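Local coordinates for response regulator receiver domain protein (CheY-like) (Methylobacillus flagellatus KT, PDB 3I42) that probably serves as a phosphorylation-dependent receiver module in two-component signalling, although its specific role is unknown, at residues T18-E21 and L22-L26; S35-D38 and A39-M43; L91-E94 and A95-F99; S111-P114 and I115-I119. All blocks are in the same frame, centred on the assembly; numbering follows the deposited sequence.

Interaction 1. Residues T18-E21 and L22-L26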
loop_
_atom_site.group_PDB
_atom_site.type_symbol
_atom_site.label_atom_id
_atom_site.label_comp_id
_atom_site.label_asym_id
_atom_site.label_seq_id
_atom_site.Cartn_x
_atom_site.Cartn_y
_atom_site.Cartn_z
ATOM N N THR A 18 -15.791 21.120 2.593
ATOM C CA THR A 18 -15.822 20.771 1.166
ATOM C C THR A 18 -15.709 19.266 1.044
ATOM O O THR A 18 -16.558 18.610 0.445
ATOM C CB THR A 18 -14.661 21.469 0.415
ATOM O OG1 THR A 18 -14.860 22.879 0.466
ATOM C CG2 THR A 18 -14.584 21.046 -1.054
ATOM N N PHE A 19 -14.668 18.714 1.659
ATOM C CA PHE A 19 -14.453 17.275 1.674
ATOM C C PHE A 19 -15.728 16.569 2.120
ATOM O O PHE A 19 -16.170 15.638 1.496
ATOM C CB PHE A 19 -13.326 16.955 2.661
ATOM C CG PHE A 19 -12.656 15.643 2.426
ATOM C CD1 PHE A 19 -11.305 15.490 2.712
ATOM C CD2 PHE A 19 -13.352 14.559 1.902
ATOM C CE1 PHE A 19 -10.684 14.274 2.497
ATOM C CE2 PHE A 19 -12.730 13.339 1.691
ATOM C CZ PHE A 19 -11.407 13.201 1.968
ATOM N N LYS A 20 -16.304 17.027 3.224
ATOM C CA LYS A 20 -17.533 16.464 3.754
ATOM C C LYS A 20 -18.726 16.553 2.755
ATOM O O LYS A 20 -19.555 15.622 2.668
ATOM C CB LYS A 20 -17.830 17.179 5.055
ATOM C CG LYS A 20 -19.127 16.832 5.743
ATOM C CD LYS A 20 -19.338 17.922 6.783
ATOM C CE LYS A 20 -20.244 17.514 7.923
ATOM N NZ LYS A 20 -21.658 17.377 7.494
ATOM N N GLU A 21 -18.802 17.659 2.009
ATOM C CA GLU A 21 -19.814 17.841 0.940
ATOM C C GLU A 21 -19.654 16.809 -0.161
ATOM O O GLU A 21 -20.611 16.184 -0.602
ATOM C CB GLU A 21 -19.636 19.207 0.289
ATOM C CG GLU A 21 -20.163 20.405 1.057
ATOM C CD GLU A 21 -20.253 21.656 0.149
ATOM O OE1 GLU A 21 -19.418 22.597 0.305
ATOM O OE2 GLU A 21 -21.157 21.666 -0.739
ATOM N N LEU A 22 -18.421 16.616 -0.602
ATOM C CA LEU A 22 -18.161 15.653 -1.641
ATOM C C LEU A 22 -18.568 14.252 -1.224
ATOM O O LEU A 22 -19.211 13.546 -2.015
ATOM C CB LEU A 22 -16.690 15.666 -2.032
ATOM C CG LEU A 22 -16.023 16.924 -2.601
ATOM C CD1 LEU A 22 -14.546 16.643 -2.888
ATOM C CD2 LEU A 22 -16.748 17.481 -3.851
ATOM N N LEU A 23 -18.159 13.828 -0.015
ATOM C CA LEU A 23 -18.472 12.486 0.470
ATOM C C LEU A 23 -19.988 12.312 0.510
ATOM O O LEU A 23 -20.521 11.261 0.117
ATOM C CB LEU A 23 -17.874 12.229 1.872
ATOM C CG LEU A 23 -16.349 12.090 1.973
ATOM C CD1 LEU A 23 -15.907 11.939 3.390
ATOM C CD2 LEU A 23 -15.886 10.881 1.197
ATOM N N GLU A 24 -20.677 13.338 0.992
ATOM C CA GLU A 24 -22.133 13.312 1.065
ATOM C C GLU A 24 -22.809 13.218 -0.311
ATOM O O GLU A 24 -23.734 12.444 -0.506
ATOM C CB GLU A 24 -22.624 14.530 1.824
ATOM C CG GLU A 24 -22.375 14.395 3.312
ATOM C CD GLU A 24 -22.823 15.628 4.087
ATOM O OE1 GLU A 24 -22.923 16.728 3.471
ATOM O OE2 GLU A 24 -23.080 15.498 5.312
ATOM N N MET A 25 -22.309 13.972 -1.276
ATOM C CA MET A 25 -22.797 13.838 -2.646
ATOM C C MET A 25 -22.628 12.420 -3.180
ATOM O O MET A 25 -23.329 12.016 -4.102
ATOM C CB MET A 25 -22.059 14.802 -3.557
ATOM C CG MET A 25 -22.607 16.223 -3.571
ATOM S SD MET A 25 -21.740 17.147 -4.862
ATOM C CE MET A 25 -21.581 15.882 -6.064
ATOM N N LEU A 26 -21.679 11.664 -2.627
ATOM C CA LEU A 26 -21.425 10.308 -3.120
ATOM C C LEU A 26 -22.122 9.273 -2.264
ATOM O O LEU A 26 -21.962 8.085 -2.504
ATOM C CB LEU A 26 -19.933 10.014 -3.204
ATOM C CG LEU A 26 -19.142 10.598 -4.382
ATOM C CD1 LEU A 26 -17.637 10.757 -4.036
ATOM C CD2 LEU A 26 -19.321 9.755 -5.641
#
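Lys20 and Glu24 meet at their ends across one turn of helix 13-25. Lys20 NZ lies 3.2 Å from Glu24 OE2. This is a salt bridge, and its hydrogen bond is weak. The lysine sets CG opposite its backbone N (chi1 176°) and runs stretched out until a bend at chi4 (-70°) swings NZ over to the carboxylate. The two side chains cross at a slant rather than lying alongside. Glu24 also presses on the backbone, with CG 3.1 Å from Lys20 O. That same carbonyl oxygen accepts from Glu24 N at 3.0 Å.

On another side of the helix, Phe19 and Leu23 pack together. Ring atom CE2 of Phe19 is 3.8 Å from Leu23 CG. Both leucine methyls also come near CE2, and the approach to the ring is oblique. Behind this pair stand Ile8 of strand 4-9, touched by both residues, and Phe52, whose ring meets Phe19 with planes at about 60°. Leu22 leans back along the helix and brings CG to 3.5 Å from Thr18 O. Its N bonds to that oxygen at 2.9 Å, and Met25 N bonds to Glu21 O at the same distance.

The chemistry is that of an amphipathic helix. Phe19 and Leu23 give it an apolar side buried against the sheet. The Lys20-Glu24 pair spans one turn nearer the solvent, where water would probably screen the charges, and the bond is likely to add only modestly to the hold of the helix.

Interaction 2. Residues S35-D38 and A39-M43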
loop_
_atom_site.group_PDB
_atom_site.type_symbol
_atom_site.label_atom_id
_atom_site.label_comp_id
_atom_site.label_asym_id
_atom_site.label_seq_id
_atom_site.Cartn_x
_atom_site.Cartn_y
_atom_site.Cartn_z
ATOM N N SER A 35 -8.009 17.594 14.613
ATOM C CA SER A 35 -6.730 17.194 15.249
ATOM C C SER A 35 -6.678 15.695 15.469
ATOM O O SER A 35 -7.726 15.021 15.511
ATOM C CB SER A 35 -6.529 17.910 16.601
ATOM O OG SER A 35 -7.544 17.522 17.526
ATOM N N GLY A 36 -5.457 15.186 15.627
ATOM C CA GLY A 36 -5.253 13.781 16.000
ATOM C C GLY A 36 -5.985 13.416 17.282
ATOM O O GLY A 36 -6.686 12.408 17.331
ATOM N N THR A 37 -5.851 14.250 18.321
ATOM C CA THR A 37 -6.541 14.021 19.625
ATOM C C THR A 37 -8.032 13.837 19.451
ATOM O O THR A 37 -8.625 12.918 20.023
ATOM C CB THR A 37 -6.380 15.217 20.580
ATOM O OG1 THR A 37 -5.162 15.880 20.282
ATOM C CG2 THR A 37 -6.370 14.773 22.042
ATOM N N ASP A 38 -8.644 14.729 18.664
ATOM C CA ASP A 38 -10.088 14.663 18.461
ATOM C C ASP A 38 -10.487 13.412 17.698
ATOM O O ASP A 38 -11.522 12.792 18.015
ATOM C CB ASP A 38 -10.599 15.938 17.801
ATOM C CG ASP A 38 -10.751 17.079 18.798
ATOM O OD1 ASP A 38 -10.421 16.893 20.002
ATOM O OD2 ASP A 38 -11.209 18.162 18.391
ATOM N N ALA A 39 -9.638 13.018 16.742
ATOM C CA ALA A 39 -9.826 11.765 15.995
ATOM C C ALA A 39 -9.856 10.533 16.906
ATOM O O ALA A 39 -10.761 9.688 16.802
ATOM C CB ALA A 39 -8.758 11.596 14.922
ATOM N N LEU A 40 -8.849 10.421 17.770
ATOM C CA LEU A 40 -8.839 9.391 18.831
ATOM C C LEU A 40 -10.099 9.415 19.672
ATOM O O LEU A 40 -10.720 8.391 19.830
ATOM C CB LEU A 40 -7.611 9.539 19.728
ATOM C CG LEU A 40 -6.369 8.994 19.014
ATOM C CD1 LEU A 40 -5.091 9.616 19.582
ATOM C CD2 LEU A 40 -6.313 7.475 19.089
ATOM N N HIS A 41 -10.506 10.581 20.177
ATOM C CA HIS A 41 -11.784 10.658 20.911
ATOM C C HIS A 41 -12.976 10.252 20.071
ATOM O O HIS A 41 -13.863 9.553 20.575
ATOM C CB HIS A 41 -12.018 12.035 21.524
ATOM C CG HIS A 41 -11.049 12.375 22.616
ATOM N ND1 HIS A 41 -10.221 13.481 22.566
ATOM C CD2 HIS A 41 -10.754 11.742 23.780
ATOM C CE1 HIS A 41 -9.466 13.517 23.653
ATOM N NE2 HIS A 41 -9.769 12.472 24.406
ATOM N N ALA A 42 -13.000 10.666 18.793
ATOM C CA ALA A 42 -14.106 10.308 17.876
ATOM C C ALA A 42 -14.159 8.812 17.591
ATOM O O ALA A 42 -15.229 8.209 17.556
ATOM C CB ALA A 42 -14.031 11.109 16.566
ATOM N N MET A 43 -13.001 8.205 17.391
ATOM C CA MET A 43 -12.964 6.785 17.043
ATOM C C MET A 43 -13.204 5.884 18.250
ATOM O O MET A 43 -13.559 4.710 18.093
ATOM C CB MET A 43 -11.643 6.452 16.375
ATOM C CG MET A 43 -11.582 7.005 14.986
ATOM S SD MET A 43 -11.376 5.736 13.781
ATOM C CE MET A 43 -12.431 4.395 14.313
#
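Ser35, Gly36, Thr37 and Asp38 bond to the turn that follows them, in a local contact at the capped start of helix 36-45. The helix comes just after strand 28-33 and packs on the sheet. Four backbone bonds carry the turn forward. Ala39 N bonds to Ser35 O at 3.0 Å, Leu40 N to Gly36 O, His41 N to Thr37 O, and Ala42 N to Asp38 O at 2.7 Å. Ser35 closes the open end: its OG accepts from Asp38 N at 3.2 Å with an N-H...O angle of 158°. Asp59 adds a second grip here, since its carboxylate takes Gly36 N and Thr37 OG1.

Thr37 and His41 lie side by side and point the same way. The threonine methyl CG2 touches ring atom CE1 of His41 at 3.7 Å. His41 ND1 is 3.1 Å from Thr37 O, but the angle is too poor for a hydrogen bond. Asp38 OD1 sits at the edge of the same ring, near its plane, 4.3 Å from ND1. The histidine sets CG opposite its carbonyl carbon (chi1 -67°), which holds the ring back over the preceding turn. On the inner side Ala39 CB lies 3.3 Å from Gly36 O. Ala39 also touches Val9 and Val33 of the sheet and Leu65 of helix 62-71.

A serine N-cap opens this helix. The helix connects strand 28-33 to strand 50-54, which lie on either side of strand 4-9 in the parallel sheet, as expected in the doubly wound, CheY-like receiver fold.

Interaction 3. Residues L91-E94 and A95-F99; sequences LGKE and ACELF
Lys93 and Glu97 are joined by a salt bridge one turn apart on helix 93-98. Lys93 NZ is 2.8 Å from Glu97 OE2 and comes from above the carboxylate, 36° out of its plane. The lysine reaches it with CG opposite its backbone N (chi1 -178°) and a straight chain that bends only at chi4 (-61°). The glutamate is extended beyond CG and crosses the lysine at an angle, with Glu97 CG 3.1 Å from Lys93 O. With an alanine in place of Lys93, the Glu97 carboxylate would probably lose its positive mate and be freer to swing.

Gly92 is the N-cap of this short helix, and its O accepts from Cys96 N at 3.1 Å. The helix links the neighbouring parallel strands 79-84 and 101-104 in the alternating strand-helix order of the receiver fold. It also takes part in the dimer. Cys96 turns SG back along the helix, 3.4 Å from Gly92 O, and forms a disulfide with Cys96 of the second subunit. Glu97 packs on Tyr102 of that subunit.

Glu94 points the same way as Leu98, and the two lie side by side. A bend at chi2 brings Glu94 OE2 to 4.1 Å from Leu98 CD1, while OE1 forms a salt bridge with Lys67 of helix 62-71. Leu98 CD1 also lies 3.4 Å from Glu94 O, the acceptor of Leu98 N. Just before the helix begins, Leu91 sends CD2 to Ala95 CB at 3.9 Å. At the far end, Ala95 O accepts from Phe99 N and also lies at the edge of the Phe99 ring, in its plane.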
loop_
_atom_site.group_PDB
_atom_site.type_symbol
_atom_site.label_atom_id
_atom_site.label_comp_id
_atom_site.label_asym_id
_atom_site.label_seq_id
_atom_site.Cartn_x
_atom_site.Cartn_y
_atom_site.Cartn_z
ATOM N N LEU A 91 4.824 9.603 1.259
ATOM C CA LEU A 91 4.474 8.181 1.444
ATOM C C LEU A 91 5.670 7.261 1.348
ATOM O O LEU A 91 6.075 6.885 0.256
ATOM C CB LEU A 91 3.442 7.729 0.414
ATOM C CG LEU A 91 2.122 8.482 0.329
ATOM C CD1 LEU A 91 1.519 8.211 -1.010
ATOM C CD2 LEU A 91 1.175 8.058 1.430
ATOM N N GLY A 92 6.235 6.879 2.479
ATOM C CA GLY A 92 7.283 5.880 2.458
ATOM C C GLY A 92 6.743 4.483 2.643
ATOM O O GLY A 92 5.554 4.214 2.442
ATOM N N LYS A 93 7.635 3.592 3.045
ATOM C CA LYS A 93 7.341 2.179 3.262
ATOM C C LYS A 93 6.190 1.887 4.248
ATOM O O LYS A 93 5.315 1.074 3.951
ATOM C CB LYS A 93 8.623 1.498 3.740
ATOM C CG LYS A 93 8.479 0.044 3.946
ATOM C CD LYS A 93 9.802 -0.543 4.343
ATOM C CE LYS A 93 9.629 -2.026 4.547
ATOM N NZ LYS A 93 8.648 -2.286 5.632
ATOM N N GLU A 94 6.235 2.522 5.424
ATOM C CA GLU A 94 5.219 2.351 6.473
ATOM C C GLU A 94 3.856 2.932 6.078
ATOM O O GLU A 94 2.829 2.373 6.419
ATOM C CB GLU A 94 5.688 2.966 7.806
ATOM C CG GLU A 94 6.470 2.007 8.715
ATOM C CD GLU A 94 6.231 2.281 10.215
ATOM O OE1 GLU A 94 6.519 3.438 10.656
ATOM O OE2 GLU A 94 5.752 1.349 10.937
ATOM N N ALA A 95 3.860 4.047 5.358
ATOM C CA ALA A 95 2.616 4.638 4.840
ATOM C C ALA A 95 1.923 3.710 3.839
ATOM O O ALA A 95 0.727 3.470 3.931
ATOM C CB ALA A 95 2.877 6.011 4.232
ATOM N N CYS A 96 2.683 3.181 2.891
ATOM C CA CYS A 96 2.203 2.095 2.034
ATOM C C CYS A 96 1.587 0.943 2.843
ATOM O O CYS A 96 0.517 0.421 2.498
ATOM C CB CYS A 96 3.348 1.579 1.166
ATOM S SG CYS A 96 3.922 2.745 -0.108
ATOM N N GLU A 97 2.225 0.577 3.954
ATOM C CA GLU A 97 1.757 -0.583 4.714
ATOM C C GLU A 97 0.525 -0.298 5.558
ATOM O O GLU A 97 -0.352 -1.153 5.668
ATOM C CB GLU A 97 2.888 -1.153 5.563
ATOM C CG GLU A 97 4.034 -1.685 4.706
ATOM C CD GLU A 97 5.239 -2.105 5.505
ATOM O OE1 GLU A 97 5.421 -1.548 6.600
ATOM O OE2 GLU A 97 6.005 -2.980 5.036
ATOM N N LEU A 98 0.460 0.892 6.146
ATOM C CA LEU A 98 -0.566 1.204 7.163
ATOM C C LEU A 98 -1.836 1.887 6.660
ATOM O O LEU A 98 -2.844 1.940 7.382
ATOM C CB LEU A 98 0.056 2.063 8.260
ATOM C CG LEU A 98 1.032 1.386 9.219
ATOM C CD1 LEU A 98 2.032 2.411 9.691
ATOM C CD2 LEU A 98 0.266 0.777 10.385
ATOM N N PHE A 99 -1.798 2.440 5.448
ATOM C CA PHE A 99 -3.048 2.961 4.860
ATOM C C PHE A 99 -3.568 1.992 3.820
ATOM O O PHE A 99 -2.810 1.241 3.225
ATOM C CB PHE A 99 -2.834 4.306 4.213
ATOM C CG PHE A 99 -2.611 5.407 5.167
ATOM C CD1 PHE A 99 -3.693 6.077 5.739
ATOM C CD2 PHE A 99 -1.319 5.813 5.473
ATOM C CE1 PHE A 99 -3.491 7.129 6.631
ATOM C CE2 PHE A 99 -1.099 6.863 6.377
ATOM C CZ PHE A 99 -2.187 7.529 6.953
#

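Interaction 4. Residues S111-P114 and I115-I119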
loop_
_atom_site.group_PDB
_atom_site.type_symbol
_atom_site.label_atom_id
_atom_site.label_comp_id
_atom_site.label_asym_id
_atom_site.label_seq_id
_atom_site.Cartn_x
_atom_site.Cartn_y
_atom_site.Cartn_z
ATOM N N SER A 111 -11.722 11.040 -7.846
ATOM C CA SER A 111 -10.664 10.311 -7.167
ATOM C C SER A 111 -11.256 9.571 -5.961
ATOM O O SER A 111 -10.835 8.453 -5.640
ATOM C CB SER A 111 -9.521 11.264 -6.804
ATOM O OG SER A 111 -9.987 12.340 -5.999
ATOM N N LEU A 112 -12.281 10.174 -5.341
ATOM C CA LEU A 112 -13.013 9.559 -4.230
ATOM C C LEU A 112 -13.865 8.372 -4.599
ATOM O O LEU A 112 -13.900 7.379 -3.877
ATOM C CB LEU A 112 -13.914 10.573 -3.506
ATOM C CG LEU A 112 -13.293 11.475 -2.454
ATOM C CD1 LEU A 112 -14.358 12.467 -1.998
ATOM C CD2 LEU A 112 -12.767 10.641 -1.288
ATOM N N GLU A 113 -14.554 8.468 -5.725
ATOM C CA GLU A 113 -15.511 7.439 -6.096
ATOM C C GLU A 113 -14.962 5.970 -6.075
ATOM O O GLU A 113 -15.592 5.112 -5.471
ATOM C CB GLU A 113 -16.251 7.820 -7.395
ATOM C CG GLU A 113 -17.369 6.863 -7.786
ATOM C CD GLU A 113 -16.870 5.728 -8.655
ATOM O OE1 GLU A 113 -15.893 5.950 -9.409
ATOM O OE2 GLU A 113 -17.450 4.623 -8.586
ATOM N N PRO A 114 -13.793 5.676 -6.695
ATOM C CA PRO A 114 -13.315 4.274 -6.617
ATOM C C PRO A 114 -13.011 3.774 -5.192
ATOM O O PRO A 114 -13.215 2.596 -4.898
ATOM C CB PRO A 114 -12.024 4.274 -7.450
ATOM C CG PRO A 114 -11.649 5.690 -7.645
ATOM C CD PRO A 114 -12.877 6.532 -7.478
ATOM N N ILE A 115 -12.555 4.669 -4.317
ATOM C CA ILE A 115 -12.318 4.329 -2.908
ATOM C C ILE A 115 -13.622 3.926 -2.234
ATOM O O ILE A 115 -13.702 2.914 -1.543
ATOM C CB ILE A 115 -11.700 5.514 -2.117
ATOM C CG1 ILE A 115 -10.316 5.867 -2.676
ATOM C CG2 ILE A 115 -11.622 5.174 -0.636
ATOM C CD1 ILE A 115 -9.669 7.073 -2.022
ATOM N N LEU A 116 -14.657 4.714 -2.472
ATOM C CA LEU A 116 -15.932 4.520 -1.808
ATOM C C LEU A 116 -16.554 3.252 -2.360
ATOM O O LEU A 116 -17.301 2.566 -1.662
ATOM C CB LEU A 116 -16.816 5.780 -1.967
ATOM C CG LEU A 116 -16.607 6.967 -0.983
ATOM C CD1 LEU A 116 -15.166 7.187 -0.599
ATOM C CD2 LEU A 116 -17.213 8.319 -1.444
ATOM N N GLN A 117 -16.188 2.910 -3.599
ATOM C CA GLN A 117 -16.699 1.713 -4.261
ATOM C C GLN A 117 -16.079 0.439 -3.694
ATOM O O GLN A 117 -16.782 -0.555 -3.521
ATOM C CB GLN A 117 -16.452 1.782 -5.766
ATOM C CG GLN A 117 -17.530 1.115 -6.606
ATOM C CD GLN A 117 -17.257 1.216 -8.095
ATOM O OE1 GLN A 117 -17.891 0.533 -8.899
ATOM N NE2 GLN A 117 -16.301 2.068 -8.473
ATOM N N SER A 118 -14.771 0.478 -3.415
ATOM C CA SER A 118 -14.060 -0.631 -2.747
ATOM C C SER A 118 -14.543 -0.890 -1.327
ATOM O O SER A 118 -14.760 -2.036 -0.949
ATOM C CB SER A 118 -12.566 -0.367 -2.711
ATOM O OG SER A 118 -12.099 -0.094 -4.019
ATOM N N ILE A 119 -14.716 0.184 -0.555
ATOM C CA ILE A 119 -15.194 0.116 0.828
ATOM C C ILE A 119 -16.585 -0.509 0.930
ATOM O O ILE A 119 -16.910 -1.151 1.926
ATOM C CB ILE A 119 -15.207 1.518 1.496
ATOM C CG1 ILE A 119 -13.804 2.120 1.512
ATOM C CG2 ILE A 119 -15.764 1.443 2.916
ATOM C CD1 ILE A 119 -13.759 3.606 1.837
#
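Gln117 lies alongside Glu113, one turn back on helix 109-119. Gln117 CB is 3.4 Å from Pro114 O and almost as near Glu113 O. CG then lies near Glu113 OE2, and Gln117 CD is 3.4 Å from Glu113 OE2. At the tip Gln117 NE2 is 2.8 Å from Glu113 OE2, but the angle is poor and this is not a hydrogen bond. The amide and carboxylate planes stand 47° apart, and the glutamine is poorly ordered. With an alanine in place of Glu113 the carboxylate beside Gln117 NE2 is gone, and the amide would probably be freer still to turn.

Pro114 brings no N-H to the turn before, and the helix is kinked there. Its O is well used: Ser118 N and Ser118 OG both bond to it at 3.0 Å, from opposite faces of the carbonyl plane. On the buried side Leu112 CD2 meets Leu116 CD1 at 4.3 Å. Both leucines also touch Leu23 of helix 13-25 and Phe52 of the sheet.

This is the amphipathic closing helix of the CheY-like receiver fold. Its leucines face the core, and the Glu113-Gln117 pair lies away from it.

How the interactions relate
Interactions 1 and 4 form one packed unit, with centres 12 Å apart. Leu26 CD1 meets Leu116 CD2 at 3.6 Å, and Leu23 CD2 meets Leu112 CD1 at 3.9 Å. Phe19, Leu112 and Leu116 also share Phe52 on strand 50-54, which ends at Asp54, the predicted phosphorylation site. Interactions 2 and 3 do not touch. Their centres are 21 Å apart and their nearest atoms about 11 Å apart, but both pack on helix 62-71, through Leu40 and Leu98. Interactions 1 and 3 lie on opposite sides of the chain's centre, 25 Å between centres. Of the four, interaction 3 alone meets the second subunit.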